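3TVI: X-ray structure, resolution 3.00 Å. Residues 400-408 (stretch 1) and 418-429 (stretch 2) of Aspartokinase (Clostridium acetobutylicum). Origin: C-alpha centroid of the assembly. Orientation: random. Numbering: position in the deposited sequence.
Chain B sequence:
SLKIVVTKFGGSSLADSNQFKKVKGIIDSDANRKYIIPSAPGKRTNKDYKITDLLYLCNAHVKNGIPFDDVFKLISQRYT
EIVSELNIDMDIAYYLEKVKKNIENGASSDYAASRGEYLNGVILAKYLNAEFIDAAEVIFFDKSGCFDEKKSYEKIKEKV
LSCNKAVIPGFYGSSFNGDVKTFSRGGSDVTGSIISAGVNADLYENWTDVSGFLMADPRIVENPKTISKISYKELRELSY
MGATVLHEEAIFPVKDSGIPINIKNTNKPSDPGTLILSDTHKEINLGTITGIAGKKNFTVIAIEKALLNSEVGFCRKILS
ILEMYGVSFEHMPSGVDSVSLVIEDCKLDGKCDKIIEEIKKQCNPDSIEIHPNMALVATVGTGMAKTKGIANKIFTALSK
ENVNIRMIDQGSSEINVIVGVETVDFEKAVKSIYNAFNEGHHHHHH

Stretch 1, residues 400-408: KENVNIRMI
Stretch 2 418-429: IVGVETVDFEKA

Two stretches of one aspartokinase chain pack as antiparallel strands at one end and as a loop against a helix at the other, burying 672 Å² in all. Backbone pairing: strand 418-422 runs against the strand that includes Met-407 and Ile-408 and continues beyond stretch 1, their directions 156° apart and axes 4.4 Å apart at closest approach. Met-407 faces Gly-420 in a hydrogen-bonded pair (CA to CA 4.3 Å), and Ile-408 faces Val-419 in a non-hydrogen-bonded pair (CA to CA 4.8 Å). Gly-420 N donates to Met-407 O (2.9 Å, nearly straight at 170°); Gly-420 O accepts from both Met-407 N (3.0 Å) and Arg-406 N (2.6 Å). This forked acceptance accompanies a break in extended geometry at Arg-406 (phi/psi -117/-15), whereas Met-407 (-153/149), Ile-408 (-132/128), Val-419 (-124/138) and Gly-420 (-114/134) are extended. CA-H...O contacts supplement the ladder: Val-419 CA to Met-407 O, 3.5 Å, and Ile-408 CA to Ile-418 O, 3.6 Å. Glycine suits position 420 because an ideal CB built on Gly-420 would lie 2.9 Å from Met-407 CB, a clash.

Apolar packing: selenomethionine Met-407 (chi1 t, chi2 t) brings CE to 3.9 Å from Ile-418 CG2 (Ile-418 chi1 m); both residues are buried. Ile-408 (m, t) and Val-419 (chi1 137°) share the other face of the sheet. Val-403, extended at -132/116 with chi1 27°, points toward stretch 2 and sets CG2 4.1 Å from CG1 of Val-421 (m).

Polar contacts: Arg-406 (m, t, p; chi4 -163°) forms a long salt bridge, NH1 to Glu-422 OE2, 3.6 Å, with the carboxylate oblique to the guanidinium. Past Glu-422 the chain turns, Asp-425 N bonding Glu-422 O at 2.8 Å, and enters the helix. From there Lys-428, all t, extends its amine to Glu-401, where NZ donates to O at 2.8 Å; its long aliphatic chain suits this exposed reach.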

# COMPACT_ATOMS: atom_id res chain seq x y z
N LYS B 400 20.99 2.67 15.62
CA LYS B 400 22.07 2.23 16.51
C LYS B 400 22.71 0.93 16.05
O LYS B 400 23.89 0.71 16.29
CB LYS B 400 21.58 2.10 17.96
CG LYS B 400 21.78 3.36 18.79
CD LYS B 400 21.03 4.56 18.20
CE LYS B 400 21.07 5.78 19.12
NZ LYS B 400 20.66 7.04 18.43
N GLU B 401 21.93 0.08 15.38
CA GLU B 401 22.46 -1.18 14.85
C GLU B 401 22.87 -1.08 13.38
O GLU B 401 23.16 -2.09 12.74
CB GLU B 401 21.45 -2.33 15.06
CG GLU B 401 21.77 -3.23 16.25
CD GLU B 401 22.34 -2.46 17.43
OE1 GLU B 401 23.43 -2.85 17.92
OE2 GLU B 401 21.72 -1.45 17.86
N ASN B 402 22.92 0.15 12.87
CA ASN B 402 23.41 0.41 11.53
C ASN B 402 22.68 -0.48 10.51
O ASN B 402 23.30 -1.31 9.84
CB ASN B 402 24.93 0.20 11.48
CG ASN B 402 25.55 0.63 10.16
OD1 ASN B 402 26.39 -0.08 9.59
ND2 ASN B 402 25.15 1.79 9.65
N VAL B 403 21.37 -0.30 10.43
CA VAL B 403 20.52 -1.09 9.52
C VAL B 403 19.58 -0.20 8.71
O VAL B 403 18.71 0.48 9.25
CB VAL B 403 19.76 -2.23 10.25
CG1 VAL B 403 19.52 -1.89 11.72
CG2 VAL B 403 18.45 -2.58 9.54
N ASN B 404 19.79 -0.22 7.40
CA ASN B 404 19.03 0.56 6.43
C ASN B 404 17.58 0.09 6.37
O ASN B 404 17.30 -1.11 6.25
CB ASN B 404 19.70 0.45 5.04
CG ASN B 404 18.81 0.91 3.90
OD1 ASN B 404 18.66 2.11 3.67
ND2 ASN B 404 18.25 -0.05 3.17
N ILE B 405 16.67 1.07 6.45
CA ILE B 405 15.24 0.84 6.38
C ILE B 405 14.81 0.85 4.92
O ILE B 405 15.25 1.70 4.15
CB ILE B 405 14.48 1.96 7.14
CG1 ILE B 405 14.90 1.98 8.61
CG2 ILE B 405 12.97 1.77 7.03
CD1 ILE B 405 14.30 3.12 9.40
N ARG B 406 13.96 -0.10 4.53
CA ARG B 406 13.49 -0.20 3.15
C ARG B 406 11.98 -0.00 2.98
O ARG B 406 11.50 0.18 1.86
CB ARG B 406 13.89 -1.56 2.57
CG ARG B 406 15.35 -1.66 2.15
CD ARG B 406 15.60 -2.91 1.34
NE ARG B 406 14.70 -2.98 0.18
CZ ARG B 406 14.46 -4.08 -0.52
NH1 ARG B 406 15.04 -5.24 -0.22
NH2 ARG B 406 13.62 -4.02 -1.55
N MSE B 407 11.22 -0.06 4.07
CA MSE B 407 9.82 0.33 4.02
C MSE B 407 9.42 0.81 5.39
O MSE B 407 9.96 0.35 6.40
CB MSE B 407 8.94 -0.84 3.59
CG MSE B 407 7.48 -0.46 3.29
SE MSE B 407 6.32 -2.04 3.50
CE MSE B 407 5.54 -1.62 5.26
N ILE B 408 8.48 1.75 5.42
CA ILE B 408 7.76 2.09 6.63
C ILE B 408 6.28 2.14 6.30
O ILE B 408 5.86 2.78 5.33
CB ILE B 408 8.17 3.47 7.20
CG1 ILE B 408 9.68 3.53 7.45
CG2 ILE B 408 7.42 3.77 8.49
CD1 ILE B 408 10.16 4.90 7.86
N ILE B 418 5.02 -1.13 11.08
CA ILE B 418 5.71 -2.14 10.30
C ILE B 418 6.90 -1.50 9.60
O ILE B 418 6.78 -0.44 8.98
CB ILE B 418 4.80 -2.78 9.25
CG1 ILE B 418 3.56 -3.38 9.92
CG2 ILE B 418 5.55 -3.85 8.49
CD1 ILE B 418 2.28 -2.98 9.22
N VAL B 419 8.04 -2.17 9.70
CA VAL B 419 9.27 -1.69 9.13
C VAL B 419 9.76 -2.79 8.22
O VAL B 419 9.68 -3.97 8.58
CB VAL B 419 10.30 -1.44 10.22
CG1 VAL B 419 11.66 -1.95 9.81
CG2 VAL B 419 10.36 0.03 10.56
N GLY B 420 10.26 -2.41 7.05
CA GLY B 420 10.79 -3.36 6.08
C GLY B 420 12.28 -3.16 5.91
O GLY B 420 12.73 -2.03 5.77
N VAL B 421 13.03 -4.25 5.91
CA VAL B 421 14.49 -4.19 5.90
C VAL B 421 15.10 -5.35 5.14
O VAL B 421 14.45 -6.37 4.92
CB VAL B 421 15.07 -4.27 7.33
CG1 VAL B 421 14.63 -3.06 8.14
CG2 VAL B 421 14.67 -5.58 8.00
N GLU B 422 16.38 -5.20 4.79
CA GLU B 422 17.16 -6.25 4.15
C GLU B 422 17.09 -7.55 4.94
O GLU B 422 17.23 -7.54 6.17
CB GLU B 422 18.64 -5.84 4.04
CG GLU B 422 19.31 -6.28 2.75
CD GLU B 422 18.87 -5.44 1.56
OE1 GLU B 422 18.98 -4.19 1.62
OE2 GLU B 422 18.41 -6.05 0.56
N THR B 423 16.89 -8.66 4.24
CA THR B 423 16.74 -9.96 4.90
C THR B 423 17.93 -10.35 5.77
O THR B 423 17.77 -11.05 6.76
CB THR B 423 16.47 -11.07 3.88
OG1 THR B 423 15.43 -10.64 3.00
CG2 THR B 423 16.03 -12.32 4.59
N VAL B 424 19.13 -9.89 5.41
CA VAL B 424 20.30 -10.10 6.25
C VAL B 424 20.13 -9.45 7.63
O VAL B 424 20.52 -10.03 8.65
CB VAL B 424 21.59 -9.57 5.58
CG1 VAL B 424 21.53 -8.07 5.37
CG2 VAL B 424 22.81 -9.95 6.41
N ASP B 425 19.53 -8.26 7.66
CA ASP B 425 19.37 -7.47 8.90
C ASP B 425 18.15 -7.85 9.76
O ASP B 425 17.99 -7.34 10.87
CB ASP B 425 19.34 -5.98 8.56
CG ASP B 425 20.70 -5.43 8.13
OD1 ASP B 425 21.71 -6.16 8.23
OD2 ASP B 425 20.76 -4.26 7.69
N PHE B 426 17.30 -8.74 9.26
CA PHE B 426 16.07 -9.12 9.97
C PHE B 426 16.31 -9.38 11.45
O PHE B 426 15.76 -8.69 12.31
CB PHE B 426 15.45 -10.34 9.29
CG PHE B 426 14.25 -10.89 10.01
CD1 PHE B 426 12.99 -10.35 9.79
CD2 PHE B 426 14.37 -11.97 10.87
CE1 PHE B 426 11.87 -10.87 10.43
CE2 PHE B 426 13.26 -12.49 11.52
CZ PHE B 426 12.01 -11.94 11.30
N GLU B 427 17.15 -10.36 11.76
CA GLU B 427 17.38 -10.76 13.15
C GLU B 427 18.03 -9.64 13.97
O GLU B 427 17.84 -9.56 15.17
CB GLU B 427 18.24 -12.03 13.22
N LYS B 428 18.79 -8.78 13.30
CA LYS B 428 19.46 -7.66 13.96
C LYS B 428 18.43 -6.61 14.38
O LYS B 428 18.46 -6.11 15.51
CB LYS B 428 20.49 -7.04 13.01
CG LYS B 428 21.64 -6.30 13.68
CD LYS B 428 22.70 -5.95 12.64
CE LYS B 428 23.87 -5.16 13.22
NZ LYS B 428 24.60 -4.39 12.17
N ALA B 429 17.52 -6.30 13.47
CA ALA B 429 16.46 -5.34 13.72
C ALA B 429 15.61 -5.77 14.92
O ALA B 429 15.53 -5.06 15.92
CB ALA B 429 15.60 -5.20 12.48